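Long-range contact in apical membrane antigen 1 (Toxoplasma gondii, PDB 3ZLE), which may help the parasite's sporozoites invade host cells, probably by pairing with a RON2-type rhoptry neck protein at the moving junction: residues A[256-270]-A[294-306]. Numbering follows the deposited sequence.
Sequences CWKRVFANPLVASDA and PKSGGFGANWANF
Asn263 leaves the end of helix 253-262 and reaches across to Ala301 in the loop that leads into strand 303-308, joining a helix to the four-stranded antiparallel sheet it packs on in AMA1, a family of the PAN clan. Its ND2 donates to Ala301 O at 2.9 Å, with that oxygen in the amide plane, and also to Val260 O in the last helical turn. OD1 of the same amide takes Leu265 N in an Asx turn, so three bonds fix its rotation. Ala301 N answers with a nearly straight bond to Leu265 O (174° at the hydrogen), although it meets that oxygen from above the carbonyl plane. Next along, Ala267 N points at Asn302 OD1 (2.8 Å). The Asn302 side chain starts away from 256-270, but chi1 of -51°, with CG anti to the carbonyl carbon, returns its amide to Ala267, and ND2 holds Gly298 O.

On the helix, Val260 CG2, anti to the backbone N, rests on Ala304 CB at 3.6 Å. One turn earlier Cys256 SG lies 3.8 Å from Ala304 CB, and its disulfide to Cys317 ties the helix to strand 315-320, the neighbour of 303-308 in the sheet.

At the far end, Ser296 OG donates to Asp269 OD1 at 2.7 Å nearly along the C-O axis, while Ser296 N approaches the same oxygen from 38° above the carboxylate plane. Asp269 OD2 accepts from the backbone N atoms of Gly31 and Leu36, which help hold the carboxylate. Ser296 OG in turn accepts from Gly298 N, closing an ST turn.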
ATOM      1  N   CYS A 256       4.748   9.013  10.829  1.00 28.69           N
ATOM      2  CA  CYS A 256       5.507   7.794  10.558  1.00 35.23           C
ATOM      3  C   CYS A 256       4.797   6.916   9.518  1.00 34.18           C
ATOM      4  O   CYS A 256       5.427   6.366   8.633  1.00 33.04           O
ATOM      5  CB  CYS A 256       5.764   7.000  11.843  1.00 29.38           C
ATOM      6  SG  CYS A 256       6.813   5.531  11.644  1.00 34.21           S
ATOM      7  N   TRP A 257       3.484   6.832   9.619  1.00 28.03           N
ATOM      8  CA  TRP A 257       2.699   6.025   8.712  1.00 25.14           C
ATOM      9  C   TRP A 257       2.804   6.546   7.265  1.00 29.02           C
ATOM     10  O   TRP A 257       2.954   5.783   6.328  1.00 31.87           O
ATOM     11  CB  TRP A 257       1.241   5.992   9.198  1.00 21.08           C
ATOM     12  CG  TRP A 257       0.265   5.419   8.186  1.00 23.31           C
ATOM     13  CD1 TRP A 257       0.113   4.112   7.847  1.00 21.88           C
ATOM     14  CD2 TRP A 257      -0.670   6.160   7.375  1.00 20.02           C
ATOM     15  NE1 TRP A 257      -0.873   3.982   6.880  1.00 21.18           N
ATOM     16  CE2 TRP A 257      -1.371   5.221   6.581  1.00 20.08           C
ATOM     17  CE3 TRP A 257      -1.026   7.511   7.301  1.00 18.29           C
ATOM     18  CZ2 TRP A 257      -2.389   5.595   5.665  1.00 21.33           C
ATOM     19  CZ3 TRP A 257      -2.053   7.889   6.398  1.00 25.31           C
ATOM     20  CH2 TRP A 257      -2.763   6.921   5.649  1.00 21.02           C
ATOM     21  N   LYS A 258       2.790   7.859   7.108  1.00 34.71           N
ATOM     22  CA  LYS A 258       2.993   8.485   5.808  1.00 32.42           C
ATOM     23  C   LYS A 258       4.402   8.343   5.269  1.00 34.61           C
ATOM     24  O   LYS A 258       4.606   8.264   4.055  1.00 33.73           O
ATOM     25  CB  LYS A 258       2.649   9.943   5.893  1.00 31.72           C
ATOM     26  CG  LYS A 258       1.181  10.187   5.750  1.00 38.75           C
ATOM     27  CD  LYS A 258       0.840  11.643   5.949  1.00 47.26           C
ATOM     28  CE  LYS A 258      -0.639  11.818   5.743  1.00 45.00           C
ATOM     29  NZ  LYS A 258      -1.143  13.152   6.096  1.00 38.81           N
ATOM     30  N   ARG A 259       5.370   8.318   6.175  1.00 29.43           N
ATOM     31  CA  ARG A 259       6.760   8.333   5.801  1.00 23.11           C
ATOM     32  C   ARG A 259       7.184   7.024   5.189  1.00 27.72           C
ATOM     33  O   ARG A 259       7.981   7.004   4.261  1.00 26.21           O
ATOM     34  CB  ARG A 259       7.613   8.625   7.030  1.00 25.96           C
ATOM     35  CG  ARG A 259       9.079   8.849   6.740  1.00 31.46           C
ATOM     36  CD  ARG A 259       9.579  10.090   7.484  1.00 27.63           C
ATOM     37  NE  ARG A 259      10.137   9.786   8.787  1.00 28.69           N
ATOM     38  CZ  ARG A 259      10.105  10.624   9.839  1.00 31.93           C
ATOM     39  NH1 ARG A 259       9.452  11.765   9.776  1.00 29.02           N
ATOM     40  NH2 ARG A 259      10.730  10.307  10.950  1.00 26.09           N
ATOM     41  N   VAL A 260       6.767   5.920   5.795  1.00 24.77           N
ATOM     42  CA  VAL A 260       7.163   4.630   5.312  1.00 21.62           C
ATOM     43  C   VAL A 260       6.683   4.417   3.878  1.00 19.77           C
ATOM     44  O   VAL A 260       7.408   3.872   3.045  1.00 21.45           O
ATOM     45  CB  VAL A 260       6.667   3.544   6.271  1.00 26.66           C
ATOM     46  CG1 VAL A 260       5.146   3.497   6.337  1.00 21.80           C
ATOM     47  CG2 VAL A 260       7.297   2.231   6.023  1.00 21.21           C
ATOM     48  N   PHE A 261       5.528   4.957   3.548  1.00 19.23           N
ATOM     49  CA  PHE A 261       4.978   4.767   2.225  1.00 20.16           C
ATOM     50  C   PHE A 261       5.775   5.606   1.226  1.00 24.79           C
ATOM     51  O   PHE A 261       6.031   5.177   0.099  1.00 27.45           O
ATOM     52  CB  PHE A 261       3.482   5.210   2.197  1.00 18.47           C
ATOM     53  CG  PHE A 261       2.887   5.212   0.812  1.00 21.38           C
ATOM     54  CD1 PHE A 261       2.575   4.000   0.160  1.00 18.10           C
ATOM     55  CD2 PHE A 261       2.778   6.390   0.106  1.00 20.21           C
ATOM     56  CE1 PHE A 261       2.025   3.995  -1.086  1.00 16.28           C
ATOM     57  CE2 PHE A 261       2.218   6.388  -1.173  1.00 20.56           C
ATOM     58  CZ  PHE A 261       1.906   5.182  -1.781  1.00 19.87           C
ATOM     59  N   ALA A 262       6.164   6.802   1.641  1.00 20.74           N
ATOM     60  CA  ALA A 262       6.832   7.742   0.713  1.00 28.78           C
ATOM     61  C   ALA A 262       8.349   7.603   0.681  1.00 24.10           C
ATOM     62  O   ALA A 262       9.001   8.296  -0.063  1.00 28.71           O
ATOM     63  CB  ALA A 262       6.448   9.182   1.035  1.00 26.47           C
ATOM     64  N   ASN A 263       8.910   6.737   1.510  1.00 29.98           N
ATOM     65  CA  ASN A 263      10.374   6.711   1.686  1.00 29.69           C
ATOM     66  C   ASN A 263      11.138   6.229   0.465  1.00 33.08           C
ATOM     67  O   ASN A 263      10.681   5.323  -0.249  1.00 34.16           O
ATOM     68  CB  ASN A 263      10.777   5.920   2.923  1.00 25.32           C
ATOM     69  CG  ASN A 263      11.077   4.469   2.617  1.00 31.05           C
ATOM     70  OD1 ASN A 263      12.204   4.127   2.266  1.00 35.12           O
ATOM     71  ND2 ASN A 263      10.124   3.590   2.917  1.00 21.59           N
ATOM     72  N   PRO A 264      12.317   6.835   0.207  1.00 35.19           N
ATOM     73  CA  PRO A 264      12.960   6.671  -1.092  1.00 32.94           C
ATOM     74  C   PRO A 264      13.334   5.211  -1.392  1.00 34.00           C
ATOM     75  O   PRO A 264      13.553   4.853  -2.568  1.00 33.83           O
ATOM     76  CB  PRO A 264      14.209   7.563  -0.993  1.00 39.26           C
ATOM     77  CG  PRO A 264      14.438   7.757   0.484  1.00 40.32           C
ATOM     78  CD  PRO A 264      13.074   7.719   1.107  1.00 29.53           C
ATOM     79  N   LEU A 265      13.357   4.364  -0.359  1.00 31.17           N
ATOM     80  CA  LEU A 265      13.666   2.927  -0.555  1.00 27.98           C
ATOM     81  C   LEU A 265      12.481   1.969  -0.495  1.00 30.07           C
ATOM     82  O   LEU A 265      12.676   0.782  -0.410  1.00 31.35           O
ATOM     83  CB  LEU A 265      14.717   2.451   0.442  1.00 27.09           C
ATOM     84  CG  LEU A 265      16.160   2.932   0.262  1.00 38.31           C
ATOM     85  CD1 LEU A 265      17.056   2.468   1.391  1.00 31.11           C
ATOM     86  CD2 LEU A 265      16.746   2.566  -1.077  1.00 40.69           C
ATOM     87  N   VAL A 266      11.257   2.468  -0.493  1.00 31.29           N
ATOM     88  CA  VAL A 266      10.104   1.577  -0.417  1.00 26.68           C
ATOM     89  C   VAL A 266      10.048   0.746  -1.693  1.00 30.07           C
ATOM     90  O   VAL A 266      10.453   1.229  -2.752  1.00 32.05           O
ATOM     91  CB  VAL A 266       8.800   2.397  -0.274  1.00 30.51           C
ATOM     92  CG1 VAL A 266       8.589   3.279  -1.519  1.00 22.27           C
ATOM     93  CG2 VAL A 266       7.612   1.470  -0.057  1.00 22.56           C
ATOM     94  N   ALA A 267       9.557  -0.494  -1.619  1.00 27.58           N
ATOM     95  CA  ALA A 267       9.344  -1.272  -2.854  1.00 22.91           C
ATOM     96  C   ALA A 267       8.590  -0.403  -3.854  1.00 29.04           C
ATOM     97  O   ALA A 267       7.518   0.096  -3.554  1.00 29.74           O
ATOM     98  CB  ALA A 267       8.548  -2.550  -2.579  1.00 22.90           C
ATOM     99  N   SER A 268       9.166  -0.220  -5.036  1.00 27.59           N
ATOM    100  CA  SER A 268       8.571   0.621  -6.032  1.00 28.18           C
ATOM    101  C   SER A 268       9.045   0.186  -7.411  1.00 24.85           C
ATOM    102  O   SER A 268      10.191  -0.246  -7.575  1.00 28.83           O
ATOM    103  CB  SER A 268       8.931   2.093  -5.775  1.00 22.82           C
ATOM    104  OG  SER A 268       8.198   2.927  -6.634  1.00 28.49           O
ATOM    105  N   ASP A 269       8.154   0.251  -8.383  1.00 24.12           N
ATOM    106  CA  ASP A 269       8.478  -0.162  -9.758  1.00 25.60           C
ATOM    107  C   ASP A 269       8.696   1.024 -10.703  1.00 33.45           C
ATOM    108  O   ASP A 269       8.582   0.875 -11.930  1.00 31.19           O
ATOM    109  CB  ASP A 269       7.358  -1.005 -10.315  1.00 21.07           C
ATOM    110  CG  ASP A 269       7.053  -2.203  -9.464  1.00 25.88           C
ATOM    111  OD1 ASP A 269       7.926  -2.620  -8.634  1.00 21.06           O
ATOM    112  OD2 ASP A 269       5.919  -2.723  -9.611  1.00 28.68           O
ATOM    113  N   ALA A 270       8.854   2.223 -10.146  1.00 31.91           N
ATOM    114  CA  ALA A 270       9.130   3.405 -10.996  1.00 33.20           C
ATOM    115  C   ALA A 270      10.489   3.260 -11.618  1.00 32.95           C
ATOM    116  O   ALA A 270      11.405   2.729 -10.981  1.00 31.24           O
ATOM    117  CB  ALA A 270       9.058   4.697 -10.198  1.00 25.43           C
ATOM    118  N   PRO A 294      11.847  -1.745 -14.151  1.00 27.52           N
ATOM    119  CA  PRO A 294      12.128  -2.389 -12.871  1.00 30.72           C
ATOM    120  C   PRO A 294      10.908  -3.086 -12.289  1.00 31.41           C
ATOM    121  O   PRO A 294       9.783  -2.580 -12.365  1.00 30.93           O
ATOM    122  CB  PRO A 294      12.553  -1.219 -11.951  1.00 28.45           C
ATOM    123  CG  PRO A 294      12.543   0.017 -12.794  1.00 30.69           C
ATOM    124  CD  PRO A 294      11.748  -0.286 -14.040  1.00 31.57           C
ATOM    125  N   LYS A 295      11.150  -4.193 -11.624  1.00 32.45           N
ATOM    126  CA  LYS A 295      10.134  -4.804 -10.799  1.00 31.37           C
ATOM    127  C   LYS A 295      10.702  -5.113  -9.430  1.00 29.84           C
ATOM    128  O   LYS A 295      11.537  -5.981  -9.283  1.00 30.34           O
ATOM    129  CB  LYS A 295       9.595  -6.049 -11.475  1.00 33.87           C
ATOM    130  CG  LYS A 295       8.897  -5.762 -12.800  1.00 31.51           C
ATOM    131  CD  LYS A 295       8.557  -7.066 -13.505  1.00 41.95           C
ATOM    132  CE  LYS A 295       7.430  -6.884 -14.497  1.00 43.42           C
ATOM    133  NZ  LYS A 295       7.892  -7.117 -15.883  1.00 53.56           N
ATOM    134  N   SER A 296      10.315  -4.307  -8.442  1.00 29.21           N
ATOM    135  CA  SER A 296      10.694  -4.545  -7.052  1.00 26.94           C
ATOM    136  C   SER A 296      10.269  -5.948  -6.597  1.00 20.39           C
ATOM    137  O   SER A 296      10.905  -6.541  -5.756  1.00 28.63           O
ATOM    138  CB  SER A 296      10.028  -3.499  -6.167  1.00 27.65           C
ATOM    139  OG  SER A 296       8.607  -3.641  -6.239  1.00 34.06           O
ATOM    140  N   GLY A 297       9.219  -6.494  -7.164  1.00 22.59           N
ATOM    141  CA  GLY A 297       8.614  -7.752  -6.567  1.00 23.26           C
ATOM    142  C   GLY A 297       8.119  -7.554  -5.145  1.00 25.72           C
ATOM    143  O   GLY A 297       7.871  -8.526  -4.432  1.00 29.43           O
ATOM    144  N   GLY A 298       8.003  -6.274  -4.716  1.00 26.27           N
ATOM    145  CA  GLY A 298       7.664  -5.966  -3.332  1.00 26.81           C
ATOM    146  C   GLY A 298       8.776  -6.090  -2.303  1.00 29.80           C
ATOM    147  O   GLY A 298       8.546  -5.901  -1.106  1.00 34.70           O
ATOM    148  N   PHE A 299      10.004  -6.289  -2.759  1.00 26.50           N
ATOM    149  CA  PHE A 299      11.146  -6.142  -1.871  1.00 26.81           C
ATOM    150  C   PHE A 299      11.465  -4.656  -1.630  1.00 32.93           C
ATOM    151  O   PHE A 299      11.449  -3.835  -2.564  1.00 29.06           O
ATOM    152  CB  PHE A 299      12.365  -6.895  -2.439  1.00 27.70           C
ATOM    153  CG  PHE A 299      12.213  -8.406  -2.415  1.00 25.15           C
ATOM    154  CD1 PHE A 299      12.560  -9.147  -1.280  1.00 25.76           C
ATOM    155  CD2 PHE A 299      11.629  -9.087  -3.502  1.00 30.76           C
ATOM    156  CE1 PHE A 299      12.335 -10.552  -1.219  1.00 26.54           C
ATOM    157  CE2 PHE A 299      11.463 -10.497  -3.470  1.00 30.36           C
ATOM    158  CZ  PHE A 299      11.812 -11.226  -2.313  1.00 24.49           C
ATOM    159  N   GLY A 300      11.695  -4.284  -0.375  1.00 23.86           N
ATOM    160  CA  GLY A 300      12.156  -2.915  -0.117  1.00 22.03           C
ATOM    161  C   GLY A 300      11.923  -2.498   1.333  1.00 23.94           C
ATOM    162  O   GLY A 300      11.572  -3.316   2.163  1.00 24.60           O
ATOM    163  N   ALA A 301      12.056  -1.203   1.616  1.00 21.31           N
ATOM    164  CA  ALA A 301      11.941  -0.712   2.986  1.00 20.29           C
ATOM    165  C   ALA A 301      10.471  -0.394   3.225  1.00 21.91           C
ATOM    166  O   ALA A 301      10.031   0.708   2.924  1.00 20.91           O
ATOM    167  CB  ALA A 301      12.790   0.542   3.158  1.00 18.71           C
ATOM    168  N   ASN A 302       9.693  -1.406   3.590  1.00 22.91           N
ATOM    169  CA  ASN A 302       8.237  -1.311   3.499  1.00 25.42           C
ATOM    170  C   ASN A 302       7.593  -1.288   4.901  1.00 27.24           C
ATOM    171  O   ASN A 302       6.372  -1.138   5.014  1.00 25.65           O
ATOM    172  CB  ASN A 302       7.636  -2.526   2.751  1.00 27.24           C
ATOM    173  CG  ASN A 302       8.291  -2.796   1.432  1.00 25.70           C
ATOM    174  OD1 ASN A 302       8.534  -1.874   0.636  1.00 27.33           O
ATOM    175  ND2 ASN A 302       8.411  -4.075   1.102  1.00 20.79           N
ATOM    176  N   TRP A 303       8.387  -1.612   5.919  1.00 24.05           N
ATOM    177  CA  TRP A 303       7.925  -1.665   7.302  1.00 23.14           C
ATOM    178  C   TRP A 303       8.518  -0.530   8.123  1.00 27.33           C
ATOM    179  O   TRP A 303       9.620  -0.103   7.850  1.00 23.78           O
ATOM    180  CB  TRP A 303       8.319  -2.973   7.935  1.00 21.48           C
ATOM    181  CG  TRP A 303       7.921  -4.221   7.119  1.00 27.25           C
ATOM    182  CD1 TRP A 303       6.849  -5.032   7.347  1.00 22.23           C
ATOM    183  CD2 TRP A 303       8.687  -4.848   6.057  1.00 21.18           C
ATOM    184  NE1 TRP A 303       6.841  -6.076   6.426  1.00 26.68           N
ATOM    185  CE2 TRP A 303       7.952  -5.974   5.622  1.00 27.27           C
ATOM    186  CE3 TRP A 303       9.850  -4.494   5.359  1.00 22.60           C
ATOM    187  CZ2 TRP A 303       8.380  -6.796   4.547  1.00 23.31           C
ATOM    188  CZ3 TRP A 303      10.261  -5.287   4.286  1.00 23.15           C
ATOM    189  CH2 TRP A 303       9.540  -6.451   3.919  1.00 24.10           C
ATOM    190  N   ALA A 304       7.744  -0.019   9.104  1.00 24.64           N
ATOM    191  CA  ALA A 304       8.203   1.008  10.006  1.00 23.58           C
ATOM    192  C   ALA A 304       7.817   0.689  11.442  1.00 26.18           C
ATOM    193  O   ALA A 304       6.686   0.312  11.718  1.00 32.07           O
ATOM    194  CB  ALA A 304       7.647   2.385   9.608  1.00 24.06           C
ATOM    195  N   ASN A 305       8.780   0.810  12.360  1.00 25.41           N
ATOM    196  CA  ASN A 305       8.490   0.753  13.776  1.00 21.83           C
ATOM    197  C   ASN A 305       8.403   2.146  14.356  1.00 26.75           C
ATOM    198  O   ASN A 305       9.349   2.951  14.217  1.00 27.07           O
ATOM    199  CB  ASN A 305       9.567  -0.046  14.491  1.00 22.67           C
ATOM    200  CG  ASN A 305       9.313  -1.521  14.419  1.00 25.65           C
ATOM    201  OD1 ASN A 305       8.171  -1.957  14.173  1.00 27.85           O
ATOM    202  ND2 ASN A 305      10.343  -2.306  14.650  1.00 18.19           N
ATOM    203  N   PHE A 306       7.281   2.452  14.998  1.00 29.03           N
ATOM    204  CA  PHE A 306       7.125   3.736  15.687  1.00 31.08           C
ATOM    205  C   PHE A 306       7.227   3.575  17.213  1.00 34.87           C
ATOM    206  O   PHE A 306       6.392   2.915  17.840  1.00 27.49           O
ATOM    207  CB  PHE A 306       5.798   4.374  15.341  1.00 27.70           C
ATOM    208  CG  PHE A 306       5.516   5.620  16.133  1.00 30.88           C
ATOM    209  CD1 PHE A 306       6.015   6.852  15.725  1.00 27.80           C
ATOM    210  CD2 PHE A 306       4.864   5.544  17.348  1.00 28.22           C
ATOM    211  CE1 PHE A 306       5.709   7.996  16.424  1.00 30.06           C
ATOM    212  CE2 PHE A 306       4.587   6.690  18.082  1.00 26.62           C
ATOM    213  CZ  PHE A 306       4.981   7.918  17.607  1.00 30.77           C
TER
HETATM  214  O   HOH W   1       7.547  -5.868  -8.976  1.00 47.37           O